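Local atomic coordinates of alpha-glucosidase (PDB entry 5HQA), a protein that hydrolyses alpha-glucosides as a chloride-activated glycoside hydrolase of family 97, with acarbose and a calcium ion bound in its pocket. Residues H138-W143 with T160-A165; G312-W317 with D326-T331; H614-G619 with L631-R636. All coordinates share one frame; numbering follows the deposited sequence.

Contact 1 of 3, residues H138-W143 with T160-A165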
loop_
_atom_site.group_PDB
_atom_site.type_symbol
_atom_site.label_atom_id
_atom_site.label_comp_id
_atom_site.label_asym_id
_atom_site.label_seq_id
_atom_site.Cartn_x
_atom_site.Cartn_y
_atom_site.Cartn_z
ATOM N N HIS A 138 -15.235 -13.655 -20.160
ATOM C CA HIS A 138 -15.175 -15.111 -20.121
ATOM C C HIS A 138 -13.796 -15.659 -20.483
ATOM O O HIS A 138 -13.525 -16.831 -20.210
ATOM C CB HIS A 138 -16.230 -15.698 -21.062
ATOM C CG HIS A 138 -16.030 -15.316 -22.494
ATOM N ND1 HIS A 138 -16.184 -14.023 -22.949
ATOM C CD2 HIS A 138 -15.677 -16.055 -23.575
ATOM C CE1 HIS A 138 -15.935 -13.981 -24.248
ATOM N NE2 HIS A 138 -15.632 -15.202 -24.653
ATOM N N THR A 139 -12.919 -14.854 -21.087
ATOM C CA THR A 139 -11.563 -15.306 -21.391
ATOM C C THR A 139 -10.497 -14.515 -20.637
ATOM O O THR A 139 -9.306 -14.644 -20.951
ATOM C CB THR A 139 -11.291 -15.248 -22.903
ATOM O OG1 THR A 139 -11.576 -13.933 -23.395
ATOM C CG2 THR A 139 -12.168 -16.251 -23.648
ATOM N N ALA A 140 -10.888 -13.718 -19.647
ATOM C CA ALA A 140 -9.947 -12.932 -18.857
ATOM C C ALA A 140 -9.508 -13.697 -17.610
ATOM O O ALA A 140 -10.234 -14.558 -17.095
ATOM C CB ALA A 140 -10.579 -11.601 -18.444
ATOM N N THR A 141 -8.318 -13.351 -17.115
ATOM C CA THR A 141 -7.721 -13.961 -15.929
ATOM C C THR A 141 -7.512 -12.884 -14.880
ATOM O O THR A 141 -6.990 -11.810 -15.193
ATOM C CB THR A 141 -6.375 -14.609 -16.259
ATOM O OG1 THR A 141 -6.554 -15.629 -17.251
ATOM C CG2 THR A 141 -5.730 -15.205 -15.006
ATOM N N ALA A 142 -7.880 -13.182 -13.633
ATOM C CA ALA A 142 -7.797 -12.218 -12.544
ATOM C C ALA A 142 -6.945 -12.754 -11.394
ATOM O O ALA A 142 -6.887 -13.964 -11.147
ATOM C CB ALA A 142 -9.197 -11.856 -12.019
ATOM N N TRP A 143 -6.298 -11.829 -10.677
ATOM C CA TRP A 143 -5.510 -12.140 -9.488
ATOM C C TRP A 143 -6.040 -11.269 -8.358
ATOM O O TRP A 143 -5.849 -10.051 -8.385
ATOM C CB TRP A 143 -4.027 -11.869 -9.731
ATOM C CG TRP A 143 -3.478 -12.534 -10.966
ATOM C CD1 TRP A 143 -2.985 -13.799 -11.059
ATOM C CD2 TRP A 143 -3.352 -11.957 -12.280
ATOM N NE1 TRP A 143 -2.555 -14.047 -12.343
ATOM C CE2 TRP A 143 -2.766 -12.930 -13.109
ATOM C CE3 TRP A 143 -3.661 -10.705 -12.824
ATOM C CZ2 TRP A 143 -2.492 -12.697 -14.459
ATOM C CZ3 TRP A 143 -3.384 -10.474 -14.159
ATOM C CH2 TRP A 143 -2.806 -11.466 -14.960
ATOM N N THR A 160 -7.713 -16.871 -10.911
ATOM C CA THR A 160 -8.911 -17.531 -11.437
ATOM C C THR A 160 -9.357 -16.883 -12.741
ATOM O O THR A 160 -8.914 -15.769 -13.062
ATOM C CB THR A 160 -10.090 -17.448 -10.457
ATOM O OG1 THR A 160 -10.623 -16.115 -10.481
ATOM C CG2 THR A 160 -9.681 -17.790 -9.027
ATOM N N PRO A 161 -10.243 -17.532 -13.501
ATOM C CA PRO A 161 -11.017 -16.802 -14.520
ATOM C C PRO A 161 -11.694 -15.582 -13.913
ATOM O O PRO A 161 -12.153 -15.614 -12.768
ATOM C CB PRO A 161 -12.046 -17.834 -14.985
ATOM C CG PRO A 161 -11.346 -19.171 -14.758
ATOM C CD PRO A 161 -10.530 -18.981 -13.505
ATOM N N LEU A 162 -11.756 -14.493 -14.687
ATOM C CA LEU A 162 -12.349 -13.258 -14.167
ATOM C C LEU A 162 -13.788 -13.474 -13.687
ATOM O O LEU A 162 -14.218 -12.856 -12.704
ATOM C CB LEU A 162 -12.301 -12.169 -15.241
ATOM C CG LEU A 162 -12.874 -10.792 -14.896
ATOM C CD1 LEU A 162 -12.136 -10.162 -13.725
ATOM C CD2 LEU A 162 -12.786 -9.883 -16.125
ATOM N N ASN A 163 -14.540 -14.361 -14.345
ATOM C CA ASN A 163 -15.929 -14.550 -13.960
ATOM C C ASN A 163 -16.089 -15.226 -12.604
ATOM O O ASN A 163 -17.215 -15.277 -12.099
ATOM C CB ASN A 163 -16.664 -15.355 -15.026
ATOM C CG ASN A 163 -16.990 -14.527 -16.250
ATOM O OD1 ASN A 163 -16.981 -13.297 -16.205
ATOM N ND2 ASN A 163 -17.281 -15.195 -17.348
ATOM N N ASP A 164 -15.008 -15.729 -12.001
ATOM C CA ASP A 164 -15.084 -16.329 -10.671
ATOM C C ASP A 164 -14.786 -15.346 -9.546
ATOM O O ASP A 164 -14.858 -15.739 -8.375
ATOM C CB ASP A 164 -14.116 -17.507 -10.549
ATOM C CG ASP A 164 -14.421 -18.612 -11.523
ATOM O OD1 ASP A 164 -13.525 -19.445 -11.756
ATOM O OD2 ASP A 164 -15.545 -18.638 -12.064
ATOM N N ALA A 165 -14.429 -14.099 -9.862
ATOM C CA ALA A 165 -14.084 -13.096 -8.848
ATOM C C ALA A 165 -15.375 -12.419 -8.407
ATOM O O ALA A 165 -15.800 -11.420 -8.988
ATOM C CB ALA A 165 -13.084 -12.086 -9.402
#

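Contact 2 of 3, residues G312-W317 with D326-T331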
loop_
_atom_site.group_PDB
_atom_site.type_symbol
_atom_site.label_atom_id
_atom_site.label_comp_id
_atom_site.label_asym_id
_atom_site.label_seq_id
_atom_site.Cartn_x
_atom_site.Cartn_y
_atom_site.Cartn_z
ATOM N N GLY A 312 4.459 -3.648 22.871
ATOM C CA GLY A 312 4.253 -4.165 24.207
ATOM C C GLY A 312 4.783 -3.278 25.304
ATOM O O GLY A 312 4.988 -3.757 26.425
ATOM N N TRP A 313 5.021 -1.997 25.016
ATOM C CA TRP A 313 5.593 -1.089 26.002
ATOM C C TRP A 313 4.549 -0.556 26.975
ATOM O O TRP A 313 4.903 -0.167 28.092
ATOM C CB TRP A 313 6.279 0.086 25.290
ATOM C CG TRP A 313 5.288 0.961 24.564
ATOM C CD1 TRP A 313 4.840 0.808 23.277
ATOM C CD2 TRP A 313 4.598 2.098 25.096
ATOM N NE1 TRP A 313 3.923 1.786 22.978
ATOM C CE2 TRP A 313 3.754 2.590 24.077
ATOM C CE3 TRP A 313 4.614 2.750 26.337
ATOM C CZ2 TRP A 313 2.935 3.708 24.255
ATOM C CZ3 TRP A 313 3.800 3.863 26.517
ATOM C CH2 TRP A 313 2.970 4.329 25.477
ATOM N N ASN A 314 3.282 -0.534 26.578
ATOM C CA ASN A 314 2.215 0.124 27.317
ATOM C C ASN A 314 1.327 -0.913 27.991
ATOM O O ASN A 314 1.182 -2.031 27.495
ATOM C CB ASN A 314 1.370 0.987 26.379
ATOM C CG ASN A 314 0.829 0.201 25.188
ATOM O OD1 ASN A 314 1.541 -0.595 24.567
ATOM N ND2 ASN A 314 -0.434 0.428 24.863
ATOM N N THR A 315 0.716 -0.538 29.114
ATOM C CA THR A 315 -0.117 -1.497 29.829
ATOM C C THR A 315 -1.361 -1.860 29.016
ATOM O O THR A 315 -1.916 -1.045 28.264
ATOM C CB THR A 315 -0.515 -0.958 31.204
ATOM O OG1 THR A 315 -1.344 0.199 31.054
ATOM C CG2 THR A 315 0.723 -0.594 32.006
ATOM N N GLY A 316 -1.777 -3.119 29.151
ATOM C CA GLY A 316 -2.963 -3.601 28.474
ATOM C C GLY A 316 -2.750 -4.863 27.663
ATOM O O GLY A 316 -3.717 -5.448 27.163
ATOM N N TRP A 317 -1.499 -5.300 27.514
ATOM C CA TRP A 317 -1.215 -6.484 26.714
ATOM C C TRP A 317 -1.345 -7.785 27.494
ATOM O O TRP A 317 -1.363 -8.853 26.873
ATOM C CB TRP A 317 0.198 -6.417 26.117
ATOM C CG TRP A 317 0.386 -5.329 25.089
ATOM C CD1 TRP A 317 0.718 -4.028 25.331
ATOM C CD2 TRP A 317 0.262 -5.453 23.666
ATOM N NE1 TRP A 317 0.807 -3.332 24.151
ATOM C CE2 TRP A 317 0.537 -4.182 23.112
ATOM C CE3 TRP A 317 -0.048 -6.513 22.805
ATOM C CZ2 TRP A 317 0.505 -3.940 21.734
ATOM C CZ3 TRP A 317 -0.080 -6.269 21.425
ATOM C CH2 TRP A 317 0.192 -4.991 20.909
ATOM N N ASP A 326 -10.449 -2.582 25.065
ATOM C CA ASP A 326 -11.041 -1.642 26.011
ATOM C C ASP A 326 -10.041 -1.117 27.033
ATOM O O ASP A 326 -10.280 -0.052 27.611
ATOM C CB ASP A 326 -12.198 -2.286 26.787
ATOM C CG ASP A 326 -13.382 -2.657 25.910
ATOM O OD1 ASP A 326 -13.377 -2.386 24.681
ATOM O OD2 ASP A 326 -14.340 -3.226 26.473
ATOM N N VAL A 327 -8.953 -1.839 27.302
ATOM C CA VAL A 327 -8.124 -1.546 28.471
ATOM C C VAL A 327 -6.732 -1.038 28.134
ATOM O O VAL A 327 -5.991 -0.680 29.063
ATOM C CB VAL A 327 -8.013 -2.769 29.406
ATOM C CG1 VAL A 327 -9.387 -3.136 29.936
ATOM C CG2 VAL A 327 -7.367 -3.944 28.684
ATOM N N PHE A 328 -6.341 -1.005 26.860
ATOM C CA PHE A 328 -5.048 -0.431 26.495
ATOM C C PHE A 328 -4.934 0.999 27.007
ATOM O O PHE A 328 -5.849 1.810 26.828
ATOM C CB PHE A 328 -4.871 -0.438 24.976
ATOM C CG PHE A 328 -4.431 -1.751 24.414
ATOM C CD1 PHE A 328 -3.309 -2.395 24.915
ATOM C CD2 PHE A 328 -5.134 -2.338 23.374
ATOM C CE1 PHE A 328 -2.890 -3.612 24.386
ATOM C CE2 PHE A 328 -4.729 -3.552 22.838
ATOM C CZ PHE A 328 -3.605 -4.194 23.346
ATOM N N SER A 329 -3.812 1.304 27.650
ATOM C CA SER A 329 -3.412 2.680 27.909
ATOM C C SER A 329 -2.407 3.101 26.849
ATOM O O SER A 329 -1.508 2.332 26.490
ATOM C CB SER A 329 -2.787 2.829 29.299
ATOM O OG SER A 329 -2.228 4.124 29.471
ATOM N N PHE A 330 -2.557 4.319 26.340
ATOM C CA PHE A 330 -1.608 4.836 25.366
ATOM C C PHE A 330 -0.699 5.896 25.961
ATOM O O PHE A 330 0.018 6.577 25.222
ATOM C CB PHE A 330 -2.361 5.343 24.136
ATOM C CG PHE A 330 -3.173 4.260 23.473
ATOM C CD1 PHE A 330 -2.558 3.321 22.655
ATOM C CD2 PHE A 330 -4.535 4.141 23.717
ATOM C CE1 PHE A 330 -3.286 2.304 22.066
ATOM C CE2 PHE A 330 -5.278 3.123 23.123
ATOM C CZ PHE A 330 -4.651 2.203 22.298
ATOM N N THR A 331 -0.682 6.018 27.285
ATOM C CA THR A 331 0.254 6.893 27.975
ATOM C C THR A 331 1.046 6.207 29.073
ATOM O O THR A 331 2.091 6.739 29.464
ATOM C CB THR A 331 -0.478 8.091 28.606
ATOM O OG1 THR A 331 -1.560 7.607 29.414
ATOM C CG2 THR A 331 -1.020 9.024 27.538
HETATM O O HOH W 1 -3.957 -0.590 30.794
#

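Contact 3 of 3, residues H614-G619 with L631-R636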
loop_
_atom_site.group_PDB
_atom_site.type_symbol
_atom_site.label_atom_id
_atom_site.label_comp_id
_atom_site.label_asym_id
_atom_site.label_seq_id
_atom_site.Cartn_x
_atom_site.Cartn_y
_atom_site.Cartn_z
ATOM N N HIS A 614 27.487 -4.673 -7.182
ATOM C CA HIS A 614 27.669 -5.542 -6.025
ATOM C C HIS A 614 26.448 -6.455 -6.043
ATOM O O HIS A 614 25.341 -6.027 -5.708
ATOM C CB HIS A 614 27.789 -4.722 -4.745
ATOM C CG HIS A 614 28.508 -5.425 -3.639
ATOM N ND1 HIS A 614 28.786 -4.824 -2.429
ATOM C CD2 HIS A 614 29.005 -6.683 -3.554
ATOM C CE1 HIS A 614 29.420 -5.681 -1.646
ATOM N NE2 HIS A 614 29.567 -6.816 -2.306
ATOM N N ILE A 615 26.637 -7.688 -6.503
ATOM C CA ILE A 615 25.536 -8.574 -6.871
ATOM C C ILE A 615 25.349 -9.605 -5.769
ATOM O O ILE A 615 26.285 -10.338 -5.439
ATOM C CB ILE A 615 25.808 -9.265 -8.217
ATOM C CG1 ILE A 615 25.957 -8.236 -9.340
ATOM C CG2 ILE A 615 24.718 -10.276 -8.532
ATOM C CD1 ILE A 615 26.581 -8.805 -10.592
ATOM N N TYR A 616 24.146 -9.665 -5.196
ATOM C CA TYR A 616 23.788 -10.656 -4.185
ATOM C C TYR A 616 22.752 -11.569 -4.823
ATOM O O TYR A 616 21.623 -11.140 -5.082
ATOM C CB TYR A 616 23.221 -9.994 -2.927
ATOM C CG TYR A 616 24.133 -8.994 -2.237
ATOM C CD1 TYR A 616 24.342 -7.719 -2.771
ATOM C CD2 TYR A 616 24.755 -9.311 -1.031
ATOM C CE1 TYR A 616 25.170 -6.800 -2.130
ATOM C CE2 TYR A 616 25.580 -8.403 -0.383
ATOM C CZ TYR A 616 25.786 -7.151 -0.935
ATOM O OH TYR A 616 26.602 -6.255 -0.285
ATOM N N LYS A 617 23.121 -12.822 -5.085
ATOM C CA LYS A 617 22.248 -13.698 -5.852
ATOM C C LYS A 617 22.238 -15.095 -5.249
ATOM O O LYS A 617 23.090 -15.457 -4.427
ATOM C CB LYS A 617 22.683 -13.773 -7.318
ATOM C CG LYS A 617 24.136 -14.203 -7.495
ATOM C CD LYS A 617 24.469 -14.382 -8.965
ATOM C CE LYS A 617 25.952 -14.233 -9.216
ATOM N NZ LYS A 617 26.327 -14.677 -10.587
ATOM N N ASP A 618 21.251 -15.878 -5.683
ATOM C CA ASP A 618 21.151 -17.269 -5.271
ATOM C C ASP A 618 22.399 -18.026 -5.680
ATOM O O ASP A 618 22.880 -17.889 -6.810
ATOM C CB ASP A 618 19.924 -17.920 -5.903
ATOM C CG ASP A 618 18.624 -17.340 -5.381
ATOM O OD1 ASP A 618 17.772 -16.928 -6.200
ATOM O OD2 ASP A 618 18.460 -17.293 -4.144
ATOM N N GLY A 619 22.921 -18.829 -4.760
ATOM C CA GLY A 619 23.994 -19.732 -5.110
ATOM C C GLY A 619 23.568 -20.751 -6.147
ATOM O O GLY A 619 22.385 -20.987 -6.396
ATOM N N LEU A 631 24.321 -18.635 -1.268
ATOM C CA LEU A 631 24.363 -17.246 -1.687
ATOM C C LEU A 631 25.701 -16.968 -2.357
ATOM O O LEU A 631 26.738 -17.469 -1.916
ATOM C CB LEU A 631 24.175 -16.317 -0.486
ATOM C CG LEU A 631 24.136 -14.818 -0.774
ATOM C CD1 LEU A 631 22.790 -14.442 -1.364
ATOM C CD2 LEU A 631 24.404 -14.045 0.508
ATOM N N THR A 632 25.674 -16.175 -3.424
ATOM C CA THR A 632 26.888 -15.709 -4.081
ATOM C C THR A 632 26.883 -14.189 -4.067
ATOM O O THR A 632 25.863 -13.573 -4.382
ATOM C CB THR A 632 26.979 -16.231 -5.518
ATOM O OG1 THR A 632 27.081 -17.655 -5.489
ATOM C CG2 THR A 632 28.207 -15.650 -6.237
ATOM N N ILE A 633 28.000 -13.588 -3.671
ATOM C CA ILE A 633 28.154 -12.138 -3.701
ATOM C C ILE A 633 29.344 -11.827 -4.590
ATOM O O ILE A 633 30.452 -12.326 -4.353
ATOM C CB ILE A 633 28.347 -11.530 -2.306
ATOM C CG1 ILE A 633 27.240 -11.990 -1.350
ATOM C CG2 ILE A 633 28.356 -10.013 -2.405
ATOM C CD1 ILE A 633 27.567 -11.716 0.118
ATOM N N GLU A 634 29.116 -11.002 -5.606
ATOM C CA GLU A 634 30.068 -10.783 -6.682
ATOM C C GLU A 634 30.198 -9.290 -6.937
ATOM O O GLU A 634 29.210 -8.553 -6.853
ATOM C CB GLU A 634 29.581 -11.509 -7.947
ATOM C CG GLU A 634 30.481 -11.416 -9.151
ATOM C CD GLU A 634 29.903 -12.152 -10.354
ATOM O OE1 GLU A 634 30.596 -12.229 -11.394
ATOM O OE2 GLU A 634 28.757 -12.650 -10.260
ATOM N N LYS A 635 31.409 -8.837 -7.248
ATOM C CA LYS A 635 31.627 -7.468 -7.702
ATOM C C LYS A 635 32.047 -7.490 -9.165
ATOM O O LYS A 635 32.948 -8.248 -9.544
ATOM C CB LYS A 635 32.674 -6.755 -6.843
ATOM C CG LYS A 635 32.113 -6.295 -5.504
ATOM C CD LYS A 635 33.116 -5.492 -4.691
ATOM C CE LYS A 635 32.533 -5.131 -3.334
ATOM N NZ LYS A 635 33.397 -4.167 -2.605
ATOM N N ARG A 636 31.425 -6.629 -9.969
ATOM C CA ARG A 636 31.598 -6.646 -11.417
ATOM C C ARG A 636 31.479 -5.227 -11.954
ATOM O O ARG A 636 30.485 -4.549 -11.682
ATOM C CB ARG A 636 30.541 -7.558 -12.053
ATOM C CG ARG A 636 30.573 -7.654 -13.564
ATOM C CD ARG A 636 29.371 -8.453 -14.068
ATOM N NE ARG A 636 29.350 -9.805 -13.521
ATOM C CZ ARG A 636 28.331 -10.652 -13.648
ATOM N NH1 ARG A 636 27.238 -10.290 -14.305
ATOM N NH2 ARG A 636 28.402 -11.864 -13.115
HETATM O O HOH W 2 25.495 -18.134 -8.441
#

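Contact 1 of 3, residues H138-W143 with T160-A165
Ala-142, Leu-162 and Ala-140 bury more surface here than the other residues, and they mark the place where a short antiparallel pairing gives way to a 3-10 turn. Ala-142 and Thr-160 are a hydrogen-bonded pair. N of Ala-142 donates to O of Thr-160 at 2.8 Å with an N-H...O angle of 178°, and N of Thr-160 returns a bond of 3.0 Å to O of Ala-142. Thr-141 and Pro-161 follow as a non-hydrogen-bonded pair. One step on, N of Leu-162 still reaches O of Ala-140 at 2.8 Å, but it sits above that carbonyl plane, 47° out of it, where the chain enters the 3-10 turn.

The side chain of Leu-162 spans both alanines. CG stands anti to the backbone N (chi1 -180°), and the fork beyond it puts CD2 3.6 Å from CB of Ala-140 and CD1 3.8 Å from CB of Ala-142, one branch for each methyl. The turn is pinned at O of Pro-161, which accepts from OG1 of Thr-160 at 2.8 Å and, from the opposite face of its plane, from N of Asp-164.

Strand 158-161 is an outermost strand of a nine-stranded antiparallel sheet in the N-terminal region. Strand 141-144 lies between it and strand 172-175, whose Phe-174 packs on Ala-142 and whose Phe-172 packs on Leu-162.

Contact 2 of 3, residues G312-W317 with D326-T331
Phe-328 points the edge of its ring at one face of the Trp-317 indole, and this is the dense end of the contact. CE1 of Phe-328 stands 3.7 Å from CE2 of Trp-317; with the centroids of the phenyl and the five-membered ring 4.8 Å apart, planes at 61° and CE1 over the indole face, the pair is edge-to-face. CA of Gly-312 lies over the opposite indole face. CE1 of Phe-328 also comes within 3.4 Å of O of Gly-316, and a CB on that glycine would collide with CD1 of the phenylalanine.

Asn-314 ties the two segments together beside the rings. Its amide works at both ends: ND2 donates to O of Ser-329 at 2.7 Å with the acceptor in the amide plane, while OD1 accepts a hydrogen bond from NE1 of Trp-317 at 2.9 Å. The indole is thereby held against rotation.

Both segments belong to one long loop between strand 307-310 and helix 339-349 of the catalytic TIM-barrel region, and Trp-317 is part of the glycan pocket, touching the bound acarbose unit and stacking with Trp-280.

Toward solvent the packing thins. N of Ser-329 bonds to O of Thr-315 at 3.1 Å, and OG of Ser-329 accepts from N of Thr-331 in an ST turn as well as from N of Gln-332. Beyond that, a water joins the segments, 2.7 Å from OG1 of Thr-315 and donating to O of Val-327 at 2.7 Å, at the side where Val-327 is exposed.

Contact 3 of 3, residues H614-G619 with L631-R636
N of Ile-615 donates to O of Glu-634 at 2.7 Å, with an N-H...O angle of 177°, the shortest polar bond between these two strands. Glu-634 N answers to O of Ile-615, and Lys-617 and Thr-632 form the next hydrogen-bonded pair. The strands run antiparallel, their directions 160° apart, in the sheet of the C-terminal region; 631-638 is outermost within this chain, and 653-660 flanks 611-618 on the other side.

On the face of His-614, Tyr-616, Ile-633 and Lys-635, aliphatic groups cover the rings. CE of Lys-635 sits over the centre of the imidazole, 3.6 Å from the ring centroid, a CH-pi contact. OH of Tyr-616 lies over the rim of the opposite face. CG2 of Ile-633 is shared: it stands 3.4 Å from NE2 of His-614 and also over one face of the Tyr-616 ring. An alanine in place of His-614 would probably leave CE of Lys-635 and CG2 of Ile-633 without the imidazole they pack on and open a gap beside the hydroxyl of Tyr-616.

The face of Ile-615, Lys-617, Thr-632 and Glu-634 carries a salt-bridge network that Arg-636 joins. Lys-617, extended beyond CG, brings NZ to OE2 of Glu-634 at 3.2 Å, a salt bridge whose hydrogen bond is weak. In the conformer considered, one of two, NH2 of Arg-636 makes a salt bridge of 2.8 Å to OE1 of Glu-634, and CD1 of Ile-615 lies over the guanidinium face. NZ of Lys-617 and NH2 of Arg-636 are 4.3 Å apart, so the one carboxylate that both cations share is likely to offset their repulsion.

The three contacts follow one another along the chain and lie in three different parts of the enzyme, the N-terminal, catalytic and C-terminal regions. None touches another; the nearest atoms of contacts 1 and 3 are about 21 Å apart, those of contacts 1 and 2 about 30 Å, and those of contacts 2 and 3 about 32 Å. Contact 2 alone contributes to the glycan pocket: the side chain of Trp-317 lies about 4 Å from the bound acarbose unit and about 9 Å from that of Glu-437, a calcium ligand. Contacts 1 and 3 are sheet pairings, and the side chain of Thr-141 in contact 1 is about 10 Å from the magnesium ion.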